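Local coordinates for autophagy protein 5 (Saccharomyces cerevisiae, PDB 2DYO) that takes part, as its conjugate with Atg12 and in complex with Atg16, in autophagic vesicle formation and cytoplasm-to-vacuole transport in yeast, at residues A[46-50]-A[142-147]; A[164-168]-A[191-195]; A[229-235]-A[260-266]. The contacts are given in a common frame with arbitrary orientation. Residues are numbered along the deposited sequence.

Contact 1: residues A[46-50]-A[142-147]; sequences TYLVN and QAEKFW
The join between the UblA ubiquitin fold and the helical bundle of Atg5 is a case of interlocking bumps and hollows. Segment 46-50, in the loop between strand 37-43 and helix 52-59, is extended at T46 and Y47 (phi/psi -118/147 at Y47), then tightens into a 3-10 turn over 48-50, closed by the hydrogen bond from N50 N to Y47 O at 3.1 Å. Against it packs the start of helix 142-159, with W147 N hydrogen-bonded to A143 O at 2.8 Å. The backbones come nearest at V49 and A143, whose CA atoms are 7.1 Å apart. The fit is mutual. The A143 methyl is the small bump of the helix: its CB lies 3.5 Å from V49 CG1, 3.8 Å from N50 ND2 and 4.1 Å from Y47 CD2, so three side chains of the turn shape its hollow. The large bump is Y47, chi1 m, which reaches into the hollow between A143, F146 and W147, residues spaced i, i+3 and i+4; F146 and W147 are both chi1 t. F276 meets the Y47 ring edge-to-face and accepts a hydrogen bond from W147 NE1 through its O, while W177 of helix 170-182 touches A143 and N50. Y47 CE2 is 3.8 Å from W147 CB, and at the tip Y47 OH stands 3.7 Å from F146 CD2 and 3.6 Å from W147 CD1, near the plane of each ring.

Contact 2: residues A[164-168]-A[191-195]; sequences AIMSL and ISNKI
This is an apolar contact between the short helix 163-166, with the turn that follows it, and the last turn of helix 185-195. Its closest backbone approach, A164 CA to I195 CA, is only 5.1 Å, possible because alanine offers no more than a methyl: A164 CB lies 3.1 Å from I195 O, a carbonyl that also receives a hydrogen bond from N159. Helical angles run from A164 to M166, S167 is still compact at phi/psi -87/-7, and L168 opens to phi/psi -69/151. Within the helical bundle of Atg5, L168 then acts as a wedge against residues spaced i, i+3 and i+4. With chi1 m and chi2 t, L168 sets CD1 3.8 Å from I191 CG2 and 4.4 Å from I195 CG1, while its CD2 lies 4.0 Å from K194 CE. The aliphatic part of K194 thus borders the contact, its NZ being salt-bridged to E172. Further in, where F148, W151 and C155 of helix 142-159 pack against the pair, I165 CG1 reaches I195 CD1 at 4.2 Å.

Contact 3: residues A[229-235]-A[260-266]; sequences NPTLKDI and IPWHMLL
L232 is the apolar centre, its side chain (chi1 m, chi2 t) directed into the UblB domain of Atg5. L232 CD1 lies 3.5 Å from I260 CG2 and 4.4 Å from M264 CB, L232 CD2 lies 4.0 Å from L266 CD1, and L269 and V253 continue the core beyond. I235 adds to it, with CD1 4.0 Å from L266 CD2; P230 CG stands 4.4 Å from L266 CB. Outside this core, L232 CB is 4.1 Å from W262 CE3.

Around it, backbones take over. The two segments are loops of a ubiquitin fold, each leading to a helix, I235 and L265 holding the N-cap positions. Segment 260-266 bends through a type I turn from P261 to M264, closed by M264 N to P261 O at 3.1 Å. The loops run antiparallel and form a single beta bridge, T231 facing L265 as a non-hydrogen-bonded pair with CA atoms 4.0 Å apart. The flanking bonds are L266 N to P230 O, 2.8 Å, and L232 N to M264 O, 2.9 Å; K233 N to W262 O, 3.1 Å, extends the series.

At the polar edge T231, chi1 p, forms an ST motif: OG1 accepts from D234 N at 3.1 Å, and D234 OD1 in turn accepts from T231 N at 3.1 Å. K233 NZ hovers 5.8 Å from the centroid of the W262 five-membered ring, at most weakly attracted. All three hydrogen bonds between the loops join main-chain atoms, so this pairing does not draw on side-chain polarity; side chains supply the apolar core and the T231-D234 pair.

In the fold
Along the chain the three contacts come in series. Contact 1 joins the UblA domain to the helical bundle, contact 2 lies within the bundle, and contact 3 within UblB. Contacts 1 and 2 have centres about 19 Å apart and share helix 142-159: its start serves contact 1, while W151 and C155 back contact 2. F176 touches both. Helix 142-159 also carries K152, the attachment site for Atg12, unconjugated here. Contact 3 lies about 30 Å from contact 1 and 27 Å from contact 2, centre to centre. Yet the Atg16 chain touches both N50 in contact 1 and P261, H263 and M264 in contact 3, and so contacts both ubiquitin-fold domains.

Contact 1: residues A[46-50]-A[142-147]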
loop_
_atom_site.group_PDB
_atom_site.type_symbol
_atom_site.label_atom_id
_atom_site.label_comp_id
_atom_site.label_asym_id
_atom_site.label_seq_id
_atom_site.Cartn_x
_atom_site.Cartn_y
_atom_site.Cartn_z
ATOM N N THR A 46 -0.378 4.596 -1.773
ATOM C CA THR A 46 0.665 5.055 -2.682
ATOM C C THR A 46 1.846 4.109 -2.535
ATOM O O THR A 46 1.745 3.108 -1.830
ATOM C CB THR A 46 1.109 6.513 -2.369
ATOM O OG1 THR A 46 1.924 7.002 -3.445
ATOM C CG2 THR A 46 1.913 6.575 -1.067
ATOM N N TYR A 47 2.953 4.410 -3.210
ATOM C CA TYR A 47 4.149 3.576 -3.116
ATOM C C TYR A 47 5.290 4.397 -2.517
ATOM O O TYR A 47 5.396 5.601 -2.770
ATOM C CB TYR A 47 4.611 3.093 -4.496
ATOM C CG TYR A 47 3.679 2.135 -5.208
ATOM C CD1 TYR A 47 3.256 0.949 -4.604
ATOM C CD2 TYR A 47 3.281 2.384 -6.519
ATOM C CE1 TYR A 47 2.463 0.032 -5.303
ATOM C CE2 TYR A 47 2.495 1.482 -7.218
ATOM C CZ TYR A 47 2.092 0.311 -6.614
ATOM O OH TYR A 47 1.336 -0.583 -7.339
ATOM N N LEU A 48 6.160 3.740 -1.758
ATOM C CA LEU A 48 7.298 4.425 -1.151
ATOM C C LEU A 48 8.209 5.018 -2.220
ATOM O O LEU A 48 8.840 6.047 -2.021
ATOM C CB LEU A 48 8.106 3.448 -0.280
ATOM C CG LEU A 48 7.458 2.967 1.027
ATOM C CD1 LEU A 48 8.320 1.862 1.637
ATOM C CD2 LEU A 48 7.315 4.126 1.991
ATOM N N VAL A 49 8.275 4.341 -3.357
ATOM C CA VAL A 49 9.109 4.767 -4.467
ATOM C C VAL A 49 8.720 6.137 -5.038
ATOM O O VAL A 49 9.520 6.791 -5.715
ATOM C CB VAL A 49 9.112 3.681 -5.548
ATOM C CG1 VAL A 49 8.094 3.975 -6.623
ATOM C CG2 VAL A 49 10.519 3.491 -6.083
ATOM N N ASN A 50 7.505 6.590 -4.749
ATOM C CA ASN A 50 7.074 7.904 -5.217
ATOM C C ASN A 50 7.808 9.024 -4.471
ATOM O O ASN A 50 7.637 10.211 -4.780
ATOM C CB ASN A 50 5.565 8.058 -5.034
ATOM C CG ASN A 50 4.789 7.240 -6.040
ATOM O OD1 ASN A 50 3.586 7.018 -5.904
ATOM N ND2 ASN A 50 5.483 6.801 -7.081
ATOM N N GLN A 142 8.935 3.621 -13.549
ATOM C CA GLN A 142 8.912 2.309 -12.902
ATOM C C GLN A 142 7.623 2.005 -12.134
ATOM O O GLN A 142 7.015 0.944 -12.321
ATOM C CB GLN A 142 10.104 2.159 -11.945
ATOM C CG GLN A 142 10.047 0.879 -11.117
ATOM C CD GLN A 142 11.195 0.749 -10.132
ATOM O OE1 GLN A 142 11.541 1.700 -9.428
ATOM N NE2 GLN A 142 11.779 -0.437 -10.065
ATOM N N ALA A 143 7.217 2.920 -11.259
ATOM C CA ALA A 143 6.007 2.718 -10.461
ATOM C C ALA A 143 4.755 2.714 -11.337
ATOM O O ALA A 143 3.922 1.810 -11.242
ATOM C CB ALA A 143 5.897 3.803 -9.397
ATOM N N GLU A 144 4.621 3.723 -12.190
ATOM C CA GLU A 144 3.464 3.801 -13.075
ATOM C C GLU A 144 3.307 2.544 -13.924
ATOM O O GLU A 144 2.200 2.012 -14.053
ATOM C CB GLU A 144 3.566 5.033 -13.982
ATOM C CG GLU A 144 2.514 5.073 -15.079
ATOM C CD GLU A 144 2.522 6.381 -15.853
ATOM O OE1 GLU A 144 3.612 6.979 -16.002
ATOM O OE2 GLU A 144 1.437 6.798 -16.321
ATOM N N LYS A 145 4.404 2.063 -14.503
ATOM C CA LYS A 145 4.348 0.863 -15.334
ATOM C C LYS A 145 3.857 -0.339 -14.536
ATOM O O LYS A 145 2.987 -1.083 -14.990
ATOM C CB LYS A 145 5.723 0.544 -15.936
ATOM C CG LYS A 145 6.132 1.453 -17.093
ATOM C CD LYS A 145 5.230 1.251 -18.304
ATOM C CE LYS A 145 5.670 2.116 -19.478
ATOM N NZ LYS A 145 4.755 1.943 -20.642
ATOM N N PHE A 146 4.420 -0.531 -13.349
ATOM C CA PHE A 146 4.035 -1.647 -12.495
ATOM C C PHE A 146 2.578 -1.520 -12.054
ATOM O O PHE A 146 1.816 -2.486 -12.084
ATOM C CB PHE A 146 4.918 -1.696 -11.247
ATOM C CG PHE A 146 4.600 -2.844 -10.331
ATOM C CD1 PHE A 146 5.167 -4.098 -10.542
ATOM C CD2 PHE A 146 3.681 -2.692 -9.295
ATOM C CE1 PHE A 146 4.824 -5.181 -9.740
ATOM C CE2 PHE A 146 3.334 -3.773 -8.487
ATOM C CZ PHE A 146 3.902 -5.013 -8.710
ATOM N N TRP A 147 2.214 -0.320 -11.623
ATOM C CA TRP A 147 0.867 -0.037 -11.140
ATOM C C TRP A 147 -0.197 -0.235 -12.221
ATOM O O TRP A 147 -1.255 -0.819 -11.969
ATOM C CB TRP A 147 0.813 1.394 -10.623
ATOM C CG TRP A 147 -0.538 1.829 -10.167
ATOM C CD1 TRP A 147 -1.144 1.530 -8.979
ATOM C CD2 TRP A 147 -1.434 2.694 -10.871
ATOM N NE1 TRP A 147 -2.365 2.164 -8.899
ATOM C CE2 TRP A 147 -2.568 2.880 -10.051
ATOM C CE3 TRP A 147 -1.391 3.324 -12.124
ATOM C CZ2 TRP A 147 -3.643 3.685 -10.435
ATOM C CZ3 TRP A 147 -2.460 4.124 -12.506
ATOM C CH2 TRP A 147 -3.572 4.295 -11.665
#

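Contact 2: residues A[164-168]-A[191-195]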
loop_
_atom_site.group_PDB
_atom_site.type_symbol
_atom_site.label_atom_id
_atom_site.label_comp_id
_atom_site.label_asym_id
_atom_site.label_seq_id
_atom_site.Cartn_x
_atom_site.Cartn_y
_atom_site.Cartn_z
ATOM N N ALA A 164 -11.970 -3.097 -20.968
ATOM C CA ALA A 164 -12.295 -1.815 -20.355
ATOM C C ALA A 164 -11.091 -0.901 -20.140
ATOM O O ALA A 164 -11.162 0.300 -20.413
ATOM C CB ALA A 164 -13.009 -2.042 -19.029
ATOM N N ILE A 165 -9.988 -1.457 -19.652
ATOM C CA ILE A 165 -8.807 -0.641 -19.392
ATOM C C ILE A 165 -8.017 -0.319 -20.659
ATOM O O ILE A 165 -7.413 0.747 -20.763
ATOM C CB ILE A 165 -7.872 -1.317 -18.345
ATOM C CG1 ILE A 165 -6.793 -0.325 -17.897
ATOM C CG2 ILE A 165 -7.240 -2.572 -18.923
ATOM C CD1 ILE A 165 -5.834 -0.891 -16.856
ATOM N N MET A 166 -8.034 -1.228 -21.625
ATOM C CA MET A 166 -7.313 -1.011 -22.877
ATOM C C MET A 166 -8.005 0.039 -23.741
ATOM O O MET A 166 -7.401 0.598 -24.658
ATOM C CB MET A 166 -7.198 -2.322 -23.654
ATOM C CG MET A 166 -6.403 -3.395 -22.934
ATOM S SD MET A 166 -4.663 -2.970 -22.722
ATOM C CE MET A 166 -4.643 -2.237 -21.107
ATOM N N SER A 167 -9.268 0.312 -23.434
ATOM C CA SER A 167 -10.051 1.285 -24.187
ATOM C C SER A 167 -9.892 2.715 -23.696
ATOM O O SER A 167 -10.404 3.645 -24.316
ATOM C CB SER A 167 -11.530 0.897 -24.163
ATOM O OG SER A 167 -11.723 -0.343 -24.818
ATOM N N LEU A 168 -9.200 2.897 -22.576
ATOM C CA LEU A 168 -8.982 4.242 -22.057
ATOM C C LEU A 168 -8.030 4.947 -23.020
ATOM O O LEU A 168 -7.215 4.293 -23.665
ATOM C CB LEU A 168 -8.331 4.185 -20.673
ATOM C CG LEU A 168 -9.093 3.543 -19.513
ATOM C CD1 LEU A 168 -8.206 3.563 -18.262
ATOM C CD2 LEU A 168 -10.381 4.295 -19.259
ATOM N N ILE A 191 -11.771 7.260 -13.066
ATOM C CA ILE A 191 -11.160 6.238 -13.904
ATOM C C ILE A 191 -11.286 4.816 -13.358
ATOM O O ILE A 191 -11.584 3.888 -14.115
ATOM C CB ILE A 191 -9.671 6.553 -14.169
ATOM C CG1 ILE A 191 -9.538 7.958 -14.757
ATOM C CG2 ILE A 191 -9.089 5.548 -15.149
ATOM C CD1 ILE A 191 -10.304 8.155 -16.047
ATOM N N SER A 192 -11.067 4.632 -12.058
ATOM C CA SER A 192 -11.162 3.288 -11.485
ATOM C C SER A 192 -12.550 2.697 -11.716
ATOM O O SER A 192 -12.689 1.512 -12.033
ATOM C CB SER A 192 -10.814 3.301 -9.986
ATOM O OG SER A 192 -11.628 4.194 -9.241
ATOM N N ASN A 193 -13.580 3.522 -11.578
ATOM C CA ASN A 193 -14.943 3.052 -11.798
ATOM C C ASN A 193 -15.174 2.674 -13.262
ATOM O O ASN A 193 -15.877 1.710 -13.555
ATOM C CB ASN A 193 -15.945 4.120 -11.355
ATOM C CG ASN A 193 -16.169 4.114 -9.852
ATOM O OD1 ASN A 193 -16.749 5.044 -9.294
ATOM N ND2 ASN A 193 -15.716 3.051 -9.192
ATOM N N LYS A 194 -14.568 3.428 -14.175
ATOM C CA LYS A 194 -14.698 3.161 -15.605
ATOM C C LYS A 194 -14.134 1.805 -15.991
ATOM O O LYS A 194 -14.650 1.149 -16.894
ATOM C CB LYS A 194 -13.963 4.220 -16.433
ATOM C CG LYS A 194 -14.620 5.575 -16.494
ATOM C CD LYS A 194 -13.994 6.411 -17.608
ATOM C CE LYS A 194 -14.081 5.688 -18.951
ATOM N NZ LYS A 194 -13.588 6.524 -20.084
ATOM N N ILE A 195 -13.059 1.400 -15.320
ATOM C CA ILE A 195 -12.416 0.123 -15.605
ATOM C C ILE A 195 -13.357 -1.021 -15.274
ATOM O O ILE A 195 -13.348 -2.053 -15.943
ATOM C CB ILE A 195 -11.115 -0.045 -14.792
ATOM C CG1 ILE A 195 -10.105 1.025 -15.205
ATOM C CG2 ILE A 195 -10.537 -1.442 -15.017
ATOM C CD1 ILE A 195 -8.807 0.978 -14.433
#

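Contact 3: residues A[229-235]-A[260-266]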
loop_
_atom_site.group_PDB
_atom_site.type_symbol
_atom_site.label_atom_id
_atom_site.label_comp_id
_atom_site.label_asym_id
_atom_site.label_seq_id
_atom_site.Cartn_x
_atom_site.Cartn_y
_atom_site.Cartn_z
ATOM N N ASN A 229 -22.499 -15.043 -3.522
ATOM C CA ASN A 229 -22.258 -13.869 -2.690
ATOM C C ASN A 229 -21.589 -14.351 -1.402
ATOM O O ASN A 229 -22.152 -14.237 -0.317
ATOM C CB ASN A 229 -23.605 -13.212 -2.374
ATOM C CG ASN A 229 -23.464 -11.794 -1.857
ATOM O OD1 ASN A 229 -24.424 -11.214 -1.347
ATOM N ND2 ASN A 229 -22.278 -11.224 -1.999
ATOM N N PRO A 230 -20.364 -14.886 -1.509
ATOM C CA PRO A 230 -19.648 -15.387 -0.335
ATOM C C PRO A 230 -19.206 -14.372 0.714
ATOM O O PRO A 230 -18.946 -13.204 0.417
ATOM C CB PRO A 230 -18.455 -16.122 -0.949
ATOM C CG PRO A 230 -18.152 -15.306 -2.149
ATOM C CD PRO A 230 -19.540 -15.021 -2.723
ATOM N N THR A 231 -19.129 -14.853 1.948
ATOM C CA THR A 231 -18.671 -14.065 3.079
ATOM C C THR A 231 -17.218 -14.506 3.268
ATOM O O THR A 231 -16.765 -15.446 2.611
ATOM C CB THR A 231 -19.433 -14.424 4.358
ATOM O OG1 THR A 231 -19.190 -15.801 4.666
ATOM C CG2 THR A 231 -20.934 -14.211 4.177
ATOM N N LEU A 232 -16.480 -13.836 4.146
ATOM C CA LEU A 232 -15.096 -14.242 4.386
ATOM C C LEU A 232 -15.067 -15.676 4.911
ATOM O O LEU A 232 -14.184 -16.459 4.559
ATOM C CB LEU A 232 -14.424 -13.313 5.395
ATOM C CG LEU A 232 -14.063 -11.914 4.886
ATOM C CD1 LEU A 232 -13.347 -11.133 5.987
ATOM C CD2 LEU A 232 -13.167 -12.033 3.651
ATOM N N LYS A 233 -16.034 -16.018 5.759
ATOM C CA LYS A 233 -16.105 -17.372 6.311
ATOM C C LYS A 233 -16.276 -18.384 5.184
ATOM O O LYS A 233 -15.700 -19.470 5.222
ATOM C CB LYS A 233 -17.281 -17.497 7.280
ATOM C CG LYS A 233 -17.416 -18.876 7.919
ATOM C CD LYS A 233 -16.358 -19.088 8.996
ATOM C CE LYS A 233 -16.579 -20.399 9.753
ATOM N NZ LYS A 233 -15.724 -20.463 10.981
ATOM N N ASP A 234 -17.073 -18.023 4.186
ATOM C CA ASP A 234 -17.320 -18.890 3.040
ATOM C C ASP A 234 -16.040 -19.251 2.289
ATOM O O ASP A 234 -15.963 -20.301 1.649
ATOM C CB ASP A 234 -18.290 -18.218 2.067
ATOM C CG ASP A 234 -19.734 -18.335 2.502
ATOM O OD1 ASP A 234 -20.578 -17.606 1.939
ATOM O OD2 ASP A 234 -20.026 -19.161 3.393
ATOM N N ILE A 235 -15.036 -18.379 2.342
ATOM C CA ILE A 235 -13.794 -18.680 1.646
ATOM C C ILE A 235 -12.693 -19.027 2.634
ATOM O O ILE A 235 -11.508 -18.825 2.359
ATOM C CB ILE A 235 -13.332 -17.503 0.753
ATOM C CG1 ILE A 235 -12.984 -16.283 1.606
ATOM C CG2 ILE A 235 -14.414 -17.162 -0.255
ATOM C CD1 ILE A 235 -12.188 -15.219 0.838
ATOM N N ILE A 260 -11.757 -7.046 10.369
ATOM C CA ILE A 260 -12.908 -7.391 9.554
ATOM C C ILE A 260 -13.592 -8.651 10.099
ATOM O O ILE A 260 -12.944 -9.676 10.325
ATOM C CB ILE A 260 -12.494 -7.627 8.079
ATOM C CG1 ILE A 260 -11.758 -6.393 7.530
ATOM C CG2 ILE A 260 -13.720 -7.908 7.234
ATOM C CD1 ILE A 260 -12.593 -5.124 7.486
ATOM N N PRO A 261 -14.914 -8.580 10.332
ATOM C CA PRO A 261 -15.697 -9.711 10.853
ATOM C C PRO A 261 -15.788 -10.840 9.823
ATOM O O PRO A 261 -15.809 -10.580 8.622
ATOM C CB PRO A 261 -17.075 -9.097 11.115
ATOM C CG PRO A 261 -16.811 -7.628 11.250
ATOM C CD PRO A 261 -15.755 -7.378 10.205
ATOM N N TRP A 262 -15.861 -12.086 10.286
ATOM C CA TRP A 262 -15.960 -13.216 9.364
ATOM C C TRP A 262 -17.243 -13.221 8.537
ATOM O O TRP A 262 -17.268 -13.781 7.442
ATOM C CB TRP A 262 -15.856 -14.550 10.111
ATOM C CG TRP A 262 -14.469 -14.885 10.559
ATOM C CD1 TRP A 262 -13.943 -14.700 11.804
ATOM C CD2 TRP A 262 -13.421 -15.444 9.757
ATOM N NE1 TRP A 262 -12.629 -15.111 11.829
ATOM C CE2 TRP A 262 -12.283 -15.571 10.586
ATOM C CE3 TRP A 262 -13.331 -15.851 8.417
ATOM C CZ2 TRP A 262 -11.066 -16.089 10.120
ATOM C CZ3 TRP A 262 -12.122 -16.367 7.952
ATOM C CH2 TRP A 262 -11.005 -16.481 8.805
ATOM N N HIS A 263 -18.312 -12.612 9.047
ATOM C CA HIS A 263 -19.565 -12.599 8.297
ATOM C C HIS A 263 -19.589 -11.536 7.202
ATOM O O HIS A 263 -20.556 -11.431 6.449
ATOM C CB HIS A 263 -20.771 -12.409 9.228
ATOM C CG HIS A 263 -20.722 -11.159 10.052
ATOM N ND1 HIS A 263 -20.084 -11.095 11.271
ATOM C CD2 HIS A 263 -21.264 -9.934 9.844
ATOM C CE1 HIS A 263 -20.238 -9.885 11.783
ATOM N NE2 HIS A 263 -20.950 -9.161 10.938
ATOM N N MET A 264 -18.528 -10.744 7.112
ATOM C CA MET A 264 -18.462 -9.708 6.083
ATOM C C MET A 264 -18.518 -10.317 4.686
ATOM O O MET A 264 -17.849 -11.313 4.407
ATOM C CB MET A 264 -17.177 -8.890 6.242
ATOM C CG MET A 264 -16.822 -8.051 5.029
ATOM S SD MET A 264 -16.672 -6.302 5.406
ATOM C CE MET A 264 -18.206 -5.706 4.717
ATOM N N LEU A 265 -19.323 -9.716 3.815
ATOM C CA LEU A 265 -19.470 -10.174 2.432
ATOM C C LEU A 265 -18.237 -9.786 1.622
ATOM O O LEU A 265 -17.809 -8.628 1.642
ATOM C CB LEU A 265 -20.709 -9.543 1.793
ATOM C CG LEU A 265 -22.070 -9.982 2.337
ATOM C CD1 LEU A 265 -23.174 -9.076 1.784
ATOM C CD2 LEU A 265 -22.321 -11.433 1.953
ATOM N N LEU A 266 -17.674 -10.749 0.899
ATOM C CA LEU A 266 -16.479 -10.506 0.098
ATOM C C LEU A 266 -16.669 -9.426 -0.967
ATOM O O LEU A 266 -15.780 -8.606 -1.182
ATOM C CB LEU A 266 -16.007 -11.812 -0.557
ATOM C CG LEU A 266 -14.649 -11.755 -1.263
ATOM C CD1 LEU A 266 -13.567 -11.354 -0.263
ATOM C CD2 LEU A 266 -14.333 -13.118 -1.875
#